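Local coordinates for protein N-isopropylammelide isopropylaminohydrolase (Burkholderia multivorans ATCC 17616, PDB 6NBO) that belongs to the amidohydrolase family and binds zinc ions in a TIM-barrel-type domain, at residues Ser315-Glu320 with Val380-Arg385; Val384-Val389 with Ala396-Leu401; Arg15-Gly20 with Ala55-Gly60. One frame throughout, in Å; residues are numbered along the deposited sequence. Where two conformers were deposited one is given.

Contact 1: residues Ser315-Glu320 with Val380-Arg385; sequences SPDMLE and VARPVR
L319, in the first turn of helix 318-328, lies against R382, which leaves helix 375-381 with positive phi, with 5.8 Å between their CA atoms. D317 is the N-cap of helix 318-328 in this TIM-barrel-type domain: OD1 accepts weak bonds from L319 N and E320 N, and S315 OG takes D317 N in an ST turn. The same carboxylate is gripped end-on by R385, NH1 to OD1 and NH2 to OD2, both at 2.9 Å. The planes are 58° apart: NH1 meets OD1 from above the carboxylate, whereas NH2 reaches OD2 on its syn side. One carboxylate thus caps a helix and binds an arginine, whose NE and NH2 also clasp P383 O while NH1 reaches A118 O. L319 CD1 covers the centre of one face of this guanidinium, 3.7 Å from R385 CZ. A bend at chi2 and chi3 turns R382 NE back toward V380 O, which NE and NH2 then grip side-on. Its CD packs on E320 CB (3.7 Å), and R382 NH1 meets E320 OE2 at 2.8 Å on the anti side, with the oxygen in the guanidinium plane.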
ATOM      1  N   SER A 315       0.202   8.657  -8.349  1.00 24.70           N
ATOM      2  CA  SER A 315       1.267   9.570  -7.954  1.00 23.81           C
ATOM      3  C   SER A 315       2.055   8.937  -6.823  1.00 25.37           C
ATOM      4  O   SER A 315       1.480   8.225  -5.992  1.00 24.13           O
ATOM      5  CB  SER A 315       0.692  10.925  -7.505  1.00 28.99           C
ATOM      6  OG  SER A 315       1.595  11.640  -6.686  1.00 33.89           O
ATOM      7  N   PRO A 316       3.369   9.171  -6.759  1.00 23.51           N
ATOM      8  CA  PRO A 316       4.147   8.739  -5.583  1.00 21.49           C
ATOM      9  C   PRO A 316       3.859   9.546  -4.327  1.00 25.07           C
ATOM     10  O   PRO A 316       4.478   9.283  -3.295  1.00 21.69           O
ATOM     11  CB  PRO A 316       5.607   8.937  -6.036  1.00 23.63           C
ATOM     12  CG  PRO A 316       5.543   9.986  -7.088  1.00 31.94           C
ATOM     13  CD  PRO A 316       4.197   9.846  -7.774  1.00 26.07           C
ATOM     14  N   ASP A 317       2.958  10.527  -4.379  1.00 21.73           N
ATOM     15  CA  ASP A 317       2.618  11.343  -3.210  1.00 25.42           C
ATOM     16  C   ASP A 317       1.429  10.703  -2.491  1.00 21.67           C
ATOM     17  O   ASP A 317       0.283  10.853  -2.919  1.00 23.10           O
ATOM     18  CB  ASP A 317       2.302  12.773  -3.654  1.00 24.47           C
ATOM     19  CG  ASP A 317       2.130  13.715  -2.485  1.00 25.12           C
ATOM     20  OD1 ASP A 317       1.958  13.220  -1.358  1.00 23.96           O
ATOM     21  OD2 ASP A 317       2.176  14.943  -2.675  1.00 26.98           O
ATOM     22  N   MET A 318       1.683  10.003  -1.373  1.00 18.71           N
ATOM     23  CA  MET A 318       0.573   9.366  -0.668  1.00 19.74           C
ATOM     24  C   MET A 318      -0.311  10.373   0.046  1.00 21.90           C
ATOM     25  O   MET A 318      -1.452  10.037   0.378  1.00 23.86           O
ATOM     26  CB  MET A 318       1.070   8.318   0.332  1.00 20.82           C
ATOM     27  CG  MET A 318       1.664   7.059  -0.332  1.00 26.02           C
ATOM     28  SD  MET A 318       0.601   6.363  -1.614  1.00 23.98           S
ATOM     29  CE  MET A 318      -0.804   5.831  -0.625  1.00 19.62           C
ATOM     30  N   LEU A 319       0.175  11.593   0.293  1.00 18.77           N
ATOM     31  CA  LEU A 319      -0.734  12.623   0.789  1.00 22.14           C
ATOM     32  C   LEU A 319      -1.799  12.928  -0.251  1.00 23.64           C
ATOM     33  O   LEU A 319      -2.962  13.171   0.090  1.00 22.51           O
ATOM     34  CB  LEU A 319       0.033  13.899   1.162  1.00 23.54           C
ATOM     35  CG  LEU A 319       0.941  13.831   2.392  1.00 23.77           C
ATOM     36  CD1 LEU A 319       1.505  15.218   2.743  1.00 23.02           C
ATOM     37  CD2 LEU A 319       0.173  13.224   3.578  1.00 23.98           C
ATOM     38  N   GLU A 320      -1.423  12.911  -1.536  1.00 24.84           N
ATOM     39  CA  GLU A 320      -2.418  13.127  -2.580  1.00 22.49           C
ATOM     40  C   GLU A 320      -3.433  11.994  -2.611  1.00 20.99           C
ATOM     41  O   GLU A 320      -4.625  12.226  -2.859  1.00 21.98           O
ATOM     42  CB  GLU A 320      -1.742  13.275  -3.942  1.00 23.59           C
ATOM     43  CG  GLU A 320      -2.731  13.594  -5.048  1.00 23.57           C
ATOM     44  CD  GLU A 320      -2.038  14.178  -6.251  1.00 29.80           C
ATOM     45  OE1 GLU A 320      -1.831  13.439  -7.231  1.00 25.59           O
ATOM     46  OE2 GLU A 320      -1.670  15.369  -6.195  1.00 26.65           O
ATOM     47  N   VAL A 380      -4.757  18.280   2.068  1.00 23.73           N
ATOM     48  CA  VAL A 380      -5.257  18.919   0.844  1.00 27.05           C
ATOM     49  C   VAL A 380      -4.172  19.728   0.131  1.00 32.51           C
ATOM     50  O   VAL A 380      -4.184  19.831  -1.104  1.00 28.04           O
ATOM     51  CB  VAL A 380      -6.494  19.798   1.119  1.00 31.26           C
ATOM     52  CG1 VAL A 380      -7.568  19.006   1.858  1.00 28.86           C
ATOM     53  CG2 VAL A 380      -6.124  21.068   1.862  1.00 27.50           C
ATOM     54  N   ALA A 381      -3.237  20.327   0.869  1.00 25.94           N
ATOM     55  CA  ALA A 381      -2.217  21.145   0.227  1.00 24.36           C
ATOM     56  C   ALA A 381      -1.047  20.327  -0.295  1.00 28.92           C
ATOM     57  O   ALA A 381      -0.335  20.798  -1.190  1.00 28.73           O
ATOM     58  CB  ALA A 381      -1.683  22.213   1.184  1.00 28.96           C
ATOM     59  N   ARG A 382      -0.834  19.125   0.235  1.00 24.69           N
ATOM     60  CA  ARG A 382       0.267  18.260  -0.177  1.00 26.87           C
ATOM     61  C   ARG A 382       1.602  19.009  -0.243  1.00 26.19           C
ATOM     62  O   ARG A 382       2.296  18.961  -1.262  1.00 21.42           O
ATOM     63  CB  ARG A 382      -0.046  17.616  -1.521  1.00 27.55           C
ATOM     64  CG  ARG A 382      -1.287  16.691  -1.493  1.00 28.02           C
ATOM     65  CD  ARG A 382      -2.045  16.742  -2.821  1.00 28.29           C
ATOM     66  NE  ARG A 382      -2.811  17.976  -3.002  1.00 30.33           N
ATOM     67  CZ  ARG A 382      -3.216  18.427  -4.188  1.00 30.98           C
ATOM     68  NH1 ARG A 382      -2.892  17.762  -5.291  1.00 24.78           N
ATOM     69  NH2 ARG A 382      -3.921  19.552  -4.284  1.00 29.70           N
ATOM     70  N   PRO A 383       1.991  19.709   0.821  1.00 27.57           N
ATOM     71  CA  PRO A 383       3.252  20.458   0.770  1.00 22.49           C
ATOM     72  C   PRO A 383       4.432  19.538   0.483  1.00 25.96           C
ATOM     73  O   PRO A 383       4.421  18.358   0.827  1.00 25.29           O
ATOM     74  CB  PRO A 383       3.354  21.082   2.173  1.00 23.88           C
ATOM     75  CG  PRO A 383       2.563  20.199   3.044  1.00 25.04           C
ATOM     76  CD  PRO A 383       1.424  19.675   2.183  1.00 31.41           C
ATOM     77  N   VAL A 384       5.458  20.100  -0.163  1.00 24.51           N
ATOM     78  CA  VAL A 384       6.653  19.323  -0.475  1.00 28.70           C
ATOM     79  C   VAL A 384       7.201  18.714   0.805  1.00 24.56           C
ATOM     80  O   VAL A 384       7.098  19.308   1.883  1.00 28.56           O
ATOM     81  CB  VAL A 384       7.701  20.217  -1.166  1.00 29.82           C
ATOM     82  CG1 VAL A 384       8.206  21.292  -0.211  1.00 39.40           C
ATOM     83  CG2 VAL A 384       8.867  19.389  -1.687  1.00 30.64           C
ATOM     84  N   ARG A 385       7.739  17.497   0.710  1.00 24.62           N
ATOM     85  CA  ARG A 385       8.404  16.917   1.877  1.00 23.88           C
ATOM     86  C   ARG A 385       9.717  17.661   2.088  1.00 25.03           C
ATOM     87  O   ARG A 385      10.678  17.482   1.330  1.00 27.78           O
ATOM     88  CB  ARG A 385       8.658  15.421   1.702  1.00 22.71           C
ATOM     89  CG  ARG A 385       7.483  14.595   1.227  1.00 24.88           C
ATOM     90  CD  ARG A 385       6.190  14.859   1.998  1.00 23.58           C
ATOM     91  NE  ARG A 385       5.228  15.643   1.222  1.00 25.73           N
ATOM     92  CZ  ARG A 385       4.327  15.112   0.395  1.00 24.46           C
ATOM     93  NH1 ARG A 385       4.260  13.797   0.225  1.00 23.09           N
ATOM     94  NH2 ARG A 385       3.487  15.902  -0.262  1.00 22.10           N
TER

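Contact 2: residues Val384-Val389 with Ala396-Leu401; sequences VRRLVV and ARNGAL
V388 and A396 form a hydrogen-bonded antiparallel pair, and L387 with R397 the adjoining non-hydrogen-bonded pair, in the hairpin of strands 387-390 and 393-397. Among the backbone bonds, V388 N donates to A396 O at 2.9 Å and A396 N returns a weak bond to V388 O. Beyond the pairs, N398 N donates to R386 O (3.0 Å), while G399 N gives R385 O a weak bond. N398 and G399 have positive phi at the centre of a type I' turn from R397 to A400, which folds the chain back into strand 400-401.

Two waters add polar links: one donates to R385 O and accepts from G399 N, the other donates to R386 O and accepts from R397 NH1.

Side-chain packing falls on both faces. On one, V388 CB meets A396 CB at 3.8 Å; on the other, L387 CD1 makes an aliphatic contact with a guanidinium face of R397, offset toward its rim and 3.7 Å from NH1. The side chains of L387 and R397 lie side by side, pointing the same way, and R397 NH1 goes on to a salt bridge with E50. V384 CG2, anti to its backbone N, presses on N398 C at 3.4 Å.

R386 O therefore receives both an amide and a water, and the charge of R397 is met by E50 and by water at the guanidinium edge while L387 CD1 covers part of one face, consistent with a guanidinium whose rotation is restrained from both.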
ATOM      1  N   VAL A 384       5.458  20.100  -0.163  1.00 24.51           N
ATOM      2  CA  VAL A 384       6.653  19.323  -0.475  1.00 28.70           C
ATOM      3  C   VAL A 384       7.201  18.714   0.805  1.00 24.56           C
ATOM      4  O   VAL A 384       7.098  19.308   1.883  1.00 28.56           O
ATOM      5  CB  VAL A 384       7.701  20.217  -1.166  1.00 29.82           C
ATOM      6  CG1 VAL A 384       8.206  21.292  -0.211  1.00 39.40           C
ATOM      7  CG2 VAL A 384       8.867  19.389  -1.687  1.00 30.64           C
ATOM      8  N   ARG A 385       7.739  17.497   0.710  1.00 24.62           N
ATOM      9  CA  ARG A 385       8.404  16.917   1.877  1.00 23.88           C
ATOM     10  C   ARG A 385       9.717  17.661   2.088  1.00 25.03           C
ATOM     11  O   ARG A 385      10.678  17.482   1.330  1.00 27.78           O
ATOM     12  CB  ARG A 385       8.658  15.421   1.702  1.00 22.71           C
ATOM     13  CG  ARG A 385       7.483  14.595   1.227  1.00 24.88           C
ATOM     14  CD  ARG A 385       6.190  14.859   1.998  1.00 23.58           C
ATOM     15  NE  ARG A 385       5.228  15.643   1.222  1.00 25.73           N
ATOM     16  CZ  ARG A 385       4.327  15.112   0.395  1.00 24.46           C
ATOM     17  NH1 ARG A 385       4.260  13.797   0.225  1.00 23.09           N
ATOM     18  NH2 ARG A 385       3.487  15.902  -0.262  1.00 22.10           N
ATOM     19  N   ARG A 386       9.762  18.518   3.103  1.00 24.26           N
ATOM     20  CA  ARG A 386      10.985  19.268   3.356  1.00 26.01           C
ATOM     21  C   ARG A 386      12.141  18.340   3.719  1.00 27.19           C
ATOM     22  O   ARG A 386      13.286  18.564   3.303  1.00 26.75           O
ATOM     23  CB  ARG A 386      10.756  20.282   4.469  1.00 28.63           C
ATOM     24  CG  ARG A 386      11.989  21.143   4.688  1.00 45.67           C
ATOM     25  CD  ARG A 386      12.009  21.725   6.065  1.00 54.96           C
ATOM     26  NE  ARG A 386      10.943  22.697   6.244  1.00 59.85           N
ATOM     27  CZ  ARG A 386      10.563  23.154   7.428  1.00 73.39           C
ATOM     28  NH1 ARG A 386      11.167  22.713   8.527  1.00 73.84           N
ATOM     29  NH2 ARG A 386       9.580  24.041   7.513  1.00 74.41           N
ATOM     30  N   LEU A 387      11.853  17.287   4.476  1.00 26.30           N
ATOM     31  CA  LEU A 387      12.852  16.332   4.940  1.00 25.73           C
ATOM     32  C   LEU A 387      12.222  14.952   4.957  1.00 26.44           C
ATOM     33  O   LEU A 387      11.084  14.799   5.400  1.00 28.19           O
ATOM     34  CB  LEU A 387      13.354  16.670   6.351  1.00 25.73           C
ATOM     35  CG  LEU A 387      14.417  15.721   6.923  1.00 28.51           C
ATOM     36  CD1 LEU A 387      15.716  15.856   6.139  1.00 28.53           C
ATOM     37  CD2 LEU A 387      14.663  16.004   8.395  1.00 27.59           C
ATOM     38  N   VAL A 388      12.945  13.954   4.456  1.00 24.72           N
ATOM     39  CA  VAL A 388      12.548  12.561   4.618  1.00 24.18           C
ATOM     40  C   VAL A 388      13.707  11.850   5.293  1.00 27.09           C
ATOM     41  O   VAL A 388      14.850  11.914   4.816  1.00 24.85           O
ATOM     42  CB  VAL A 388      12.173  11.882   3.287  1.00 26.27           C
ATOM     43  CG1 VAL A 388      11.712  10.445   3.542  1.00 22.45           C
ATOM     44  CG2 VAL A 388      11.062  12.665   2.570  1.00 24.17           C
ATOM     45  N   VAL A 389      13.415  11.213   6.423  1.00 23.72           N
ATOM     46  CA  VAL A 389      14.348  10.344   7.126  1.00 25.10           C
ATOM     47  C   VAL A 389      13.806   8.933   7.019  1.00 27.41           C
ATOM     48  O   VAL A 389      12.614   8.702   7.253  1.00 25.41           O
ATOM     49  CB  VAL A 389      14.500  10.754   8.599  1.00 22.47           C
ATOM     50  CG1 VAL A 389      15.456   9.807   9.312  1.00 24.07           C
ATOM     51  CG2 VAL A 389      14.964  12.198   8.691  1.00 25.66           C
ATOM     52  N   ALA A 396      16.080  12.403   1.730  1.00 27.79           N
ATOM     53  CA  ALA A 396      15.516  13.336   0.768  1.00 28.02           C
ATOM     54  C   ALA A 396      15.335  14.694   1.423  1.00 26.82           C
ATOM     55  O   ALA A 396      15.077  14.790   2.626  1.00 26.86           O
ATOM     56  CB  ALA A 396      14.177  12.828   0.224  1.00 27.01           C
ATOM     57  N   ARG A 397      15.484  15.745   0.622  1.00 27.04           N
ATOM     58  CA  ARG A 397      15.174  17.094   1.061  1.00 26.19           C
ATOM     59  C   ARG A 397      14.434  17.803  -0.058  1.00 31.59           C
ATOM     60  O   ARG A 397      14.779  17.646  -1.231  1.00 29.50           O
ATOM     61  CB  ARG A 397      16.432  17.906   1.429  1.00 27.19           C
ATOM     62  CG  ARG A 397      17.216  17.395   2.631  1.00 26.65           C
ATOM     63  CD  ARG A 397      18.414  18.313   2.882  1.00 30.83           C
ATOM     64  NE  ARG A 397      19.248  17.857   3.990  1.00 36.86           N
ATOM     65  CZ  ARG A 397      18.990  18.108   5.271  1.00 33.50           C
ATOM     66  NH1 ARG A 397      17.917  18.808   5.611  1.00 32.09           N
ATOM     67  NH2 ARG A 397      19.813  17.669   6.211  1.00 33.96           N
ATOM     68  N   ASN A 398      13.418  18.575   0.319  1.00 28.57           N
ATOM     69  CA  ASN A 398      12.607  19.363  -0.607  0.55 29.69           C
ATOM     70  C   ASN A 398      12.171  18.524  -1.807  1.00 31.99           C
ATOM     71  O   ASN A 398      12.230  18.932  -2.967  1.00 30.46           O
ATOM     72  CB  ASN A 398      13.350  20.636  -1.004  0.55 35.17           C
ATOM     73  CG  ASN A 398      13.515  21.576   0.179  0.55 39.63           C
ATOM     74  OD1 ASN A 398      12.597  21.727   0.997  0.55 37.33           O
ATOM     75  ND2 ASN A 398      14.687  22.177   0.302  0.55 47.67           N
ATOM     76  N   GLY A 399      11.702  17.323  -1.499  1.00 28.90           N
ATOM     77  CA  GLY A 399      11.080  16.468  -2.488  1.00 28.18           C
ATOM     78  C   GLY A 399      12.019  15.739  -3.417  1.00 31.90           C
ATOM     79  O   GLY A 399      11.553  15.167  -4.408  1.00 29.95           O
ATOM     80  N   ALA A 400      13.318  15.727  -3.135  1.00 31.41           N
ATOM     81  CA  ALA A 400      14.288  15.095  -4.020  1.00 30.04           C
ATOM     82  C   ALA A 400      15.295  14.318  -3.189  1.00 30.24           C
ATOM     83  O   ALA A 400      15.715  14.777  -2.123  1.00 28.68           O
ATOM     84  CB  ALA A 400      15.005  16.139  -4.894  1.00 32.41           C
ATOM     85  N   LEU A 401      15.693  13.148  -3.685  1.00 27.14           N
ATOM     86  CA  LEU A 401      16.653  12.333  -2.954  1.00 27.20           C
ATOM     87  C   LEU A 401      17.996  13.035  -2.894  1.00 32.43           C
ATOM     88  O   LEU A 401      18.427  13.663  -3.863  1.00 30.98           O
ATOM     89  CB  LEU A 401      16.826  10.967  -3.612  1.00 29.59           C
ATOM     90  CG  LEU A 401      15.598  10.071  -3.681  1.00 30.11           C
ATOM     91  CD1 LEU A 401      15.973   8.822  -4.446  1.00 31.05           C
ATOM     92  CD2 LEU A 401      15.101   9.732  -2.276  1.00 28.49           C
TER
HETATM   93  O   HOH W   1      12.054  15.252   0.220  1.00 47.52           O
HETATM   94  O   HOH W   2      15.506  19.817   4.285  1.00 36.62           O

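Contact 3: residues Arg15-Gly20 with Ala55-Gly60; sequences RNVRTG and AIALPG
R18 and I56 form a single backbone bridge, flanked by two bonds: R18 N to A55 O (2.9 Å) and A57 N to R18 O (2.7 Å). From this bridge the R18 side chain leaves with CB 4.1 Å from A55 O. CG is anti to the carbonyl carbon (chi1 -70°), CD carries the chain on, and a bend at chi3 (-58°) turns the chain at NE, which donates to G54 O. CZ then lies 3.9 Å from I56 CG1, the carbon that covers one face of the guanidinium. NH2 comes closer to that carbon, at 3.6 Å, and bonds to A372 O; NH1 bonds to M373 O. Three carbonyls thus hold the charged tip while its flat face packs on aliphatic carbon. V17 CG2 touches A57 CB at 3.9 Å, and a water donates to both T19 O and A57 O. N16 and V17 make a G1 beta bulge opposite L25, where strand 11-17 turns a corner at N16. The contact joins this end of the N-terminal sheet to strand 56-66: V17 and A57 both pack on I27 of strand 25-30 and L369 of strand 367-370, while I56 lies against V370 and L375 of helix 375-381.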
ATOM      1  N   ARG A  15      14.856  18.907  15.989  1.00 28.88           N
ATOM      2  CA  ARG A  15      14.293  19.821  16.965  1.00 33.68           C
ATOM      3  C   ARG A  15      13.055  20.519  16.423  1.00 32.94           C
ATOM      4  O   ARG A  15      12.971  20.834  15.236  1.00 32.87           O
ATOM      5  CB  ARG A  15      15.316  20.874  17.368  1.00 33.87           C
ATOM      6  CG  ARG A  15      16.337  20.385  18.381  1.00 33.03           C
ATOM      7  CD  ARG A  15      17.260  21.517  18.750  1.00 40.76           C
ATOM      8  NE  ARG A  15      18.247  21.096  19.733  1.00 36.43           N
ATOM      9  CZ  ARG A  15      19.482  21.583  19.792  1.00 49.11           C
ATOM     10  NH1 ARG A  15      19.874  22.503  18.916  1.00 49.46           N
ATOM     11  NH2 ARG A  15      20.323  21.150  20.721  1.00 51.04           N
ATOM     12  N   ASN A  16      12.109  20.790  17.325  1.00 32.28           N
ATOM     13  CA  ASN A  16      11.068  21.797  17.107  1.00 32.57           C
ATOM     14  C   ASN A  16      10.132  21.403  15.956  1.00 33.30           C
ATOM     15  O   ASN A  16       9.999  22.112  14.955  1.00 33.86           O
ATOM     16  CB  ASN A  16      11.710  23.168  16.860  1.00 38.16           C
ATOM     17  CG  ASN A  16      10.694  24.278  16.721  1.00 47.11           C
ATOM     18  OD1 ASN A  16       9.572  24.175  17.216  1.00 61.11           O
ATOM     19  ND2 ASN A  16      11.082  25.352  16.042  1.00 53.35           N
ATOM     20  N   VAL A  17       9.488  20.246  16.114  1.00 31.76           N
ATOM     21  CA  VAL A  17       8.475  19.774  15.172  1.00 30.95           C
ATOM     22  C   VAL A  17       7.182  19.507  15.930  1.00 38.10           C
ATOM     23  O   VAL A  17       7.152  19.440  17.155  1.00 40.21           O
ATOM     24  CB  VAL A  17       8.914  18.518  14.409  1.00 26.13           C
ATOM     25  CG1 VAL A  17      10.106  18.831  13.507  1.00 27.23           C
ATOM     26  CG2 VAL A  17       9.230  17.388  15.389  1.00 28.38           C
ATOM     27  N   ARG A  18       6.103  19.349  15.174  1.00 32.74           N
ATOM     28  CA  ARG A  18       4.779  19.116  15.727  1.00 32.65           C
ATOM     29  C   ARG A  18       4.222  17.838  15.118  1.00 41.15           C
ATOM     30  O   ARG A  18       4.299  17.640  13.902  1.00 34.30           O
ATOM     31  CB  ARG A  18       3.847  20.288  15.440  1.00 33.26           C
ATOM     32  CG  ARG A  18       4.175  21.577  16.209  1.00 34.36           C
ATOM     33  CD  ARG A  18       3.357  22.746  15.662  1.00 42.31           C
ATOM     34  NE  ARG A  18       3.613  22.940  14.238  1.00 41.39           N
ATOM     35  CZ  ARG A  18       2.675  22.960  13.299  1.00 47.19           C
ATOM     36  NH1 ARG A  18       1.397  22.822  13.630  1.00 45.39           N
ATOM     37  NH2 ARG A  18       3.014  23.134  12.027  1.00 41.42           N
ATOM     38  N   THR A  19       3.678  16.965  15.950  1.00 40.76           N
ATOM     39  CA  THR A  19       3.037  15.776  15.407  1.00 42.36           C
ATOM     40  C   THR A  19       1.570  16.015  15.069  1.00 51.38           C
ATOM     41  O   THR A  19       0.911  15.113  14.543  1.00 48.11           O
ATOM     42  CB  THR A  19       3.172  14.612  16.384  1.00 46.64           C
ATOM     43  OG1 THR A  19       2.547  14.966  17.620  1.00 52.08           O
ATOM     44  CG2 THR A  19       4.646  14.295  16.628  1.00 39.92           C
ATOM     45  N   GLY A  20       1.052  17.210  15.339  1.00 57.62           N
ATOM     46  CA  GLY A  20      -0.314  17.543  14.997  1.00 62.88           C
ATOM     47  C   GLY A  20      -0.887  18.571  15.947  1.00 79.05           C
ATOM     48  O   GLY A  20      -0.246  19.590  16.226  1.00 68.31           O
ATOM     49  N   ALA A  55       7.814  22.595  11.719  1.00 35.18           N
ATOM     50  CA  ALA A  55       7.113  21.785  10.738  1.00 39.57           C
ATOM     51  C   ALA A  55       6.340  20.660  11.415  1.00 35.49           C
ATOM     52  O   ALA A  55       6.675  20.207  12.513  1.00 30.52           O
ATOM     53  CB  ALA A  55       8.095  21.176   9.738  1.00 30.57           C
ATOM     54  N   ILE A  56       5.299  20.191  10.730  1.00 30.91           N
ATOM     55  CA  ILE A  56       4.640  18.955  11.142  1.00 28.21           C
ATOM     56  C   ILE A  56       5.535  17.772  10.809  1.00 29.52           C
ATOM     57  O   ILE A  56       6.068  17.665   9.697  1.00 29.43           O
ATOM     58  CB  ILE A  56       3.261  18.823  10.475  1.00 29.80           C
ATOM     59  CG1 ILE A  56       2.236  19.679  11.220  1.00 30.00           C
ATOM     60  CG2 ILE A  56       2.836  17.331  10.411  1.00 27.55           C
ATOM     61  CD1 ILE A  56       0.849  19.671  10.604  1.00 35.94           C
ATOM     62  N   ALA A  57       5.719  16.879  11.778  1.00 27.79           N
ATOM     63  CA  ALA A  57       6.409  15.619  11.566  1.00 23.25           C
ATOM     64  C   ALA A  57       5.375  14.513  11.386  1.00 32.01           C
ATOM     65  O   ALA A  57       4.491  14.334  12.232  1.00 26.11           O
ATOM     66  CB  ALA A  57       7.349  15.290  12.734  1.00 26.13           C
ATOM     67  N   LEU A  58       5.475  13.797  10.281  1.00 25.13           N
ATOM     68  CA  LEU A  58       4.645  12.647   9.966  1.00 24.79           C
ATOM     69  C   LEU A  58       5.473  11.375  10.047  1.00 20.49           C
ATOM     70  O   LEU A  58       6.670  11.392   9.742  1.00 25.05           O
ATOM     71  CB  LEU A  58       4.055  12.767   8.551  1.00 23.22           C
ATOM     72  CG  LEU A  58       3.155  13.956   8.237  1.00 29.53           C
ATOM     73  CD1 LEU A  58       2.841  14.024   6.721  1.00 25.37           C
ATOM     74  CD2 LEU A  58       1.868  13.903   9.058  1.00 31.37           C
ATOM     75  N   PRO A  59       4.880  10.255  10.460  1.00 21.23           N
ATOM     76  CA  PRO A  59       5.548   8.965  10.255  1.00 23.92           C
ATOM     77  C   PRO A  59       5.702   8.711   8.762  1.00 23.83           C
ATOM     78  O   PRO A  59       5.057   9.358   7.937  1.00 23.91           O
ATOM     79  CB  PRO A  59       4.590   7.955  10.911  1.00 24.85           C
ATOM     80  CG  PRO A  59       3.238   8.591  10.758  1.00 26.94           C
ATOM     81  CD  PRO A  59       3.472  10.101  10.866  1.00 23.34           C
ATOM     82  N   GLY A  60       6.584   7.778   8.411  1.00 26.11           N
ATOM     83  CA  GLY A  60       6.776   7.455   7.005  1.00 27.66           C
ATOM     84  C   GLY A  60       5.448   7.104   6.353  1.00 26.40           C
ATOM     85  O   GLY A  60       4.638   6.419   6.967  1.00 24.67           O
TER
HETATM   86  O   HOH W   3       2.224  13.175  13.055  1.00 31.08           O

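How the contacts relate
Contacts 1 and 2 follow each other along the chain and share V384 and R385: the side chain of R385 serves contact 1 and its carbonyl contact 2, with centres about 11 Å apart. Contact 3 lies about 15 Å from contact 1 and 13 Å from contact 2, centre to centre. It touches the first through L58 CD1 and L319 CD2, 4.2 Å apart, and the second through A55 CB and R386 NH1, 3.6 Å apart. Contacts 2 and 3 involve strands on either side of strand 367-370. None of the three includes a zinc ligand, but strand 56-66, part of which lies in contact 3, carries the ligand H65, and H67 follows it.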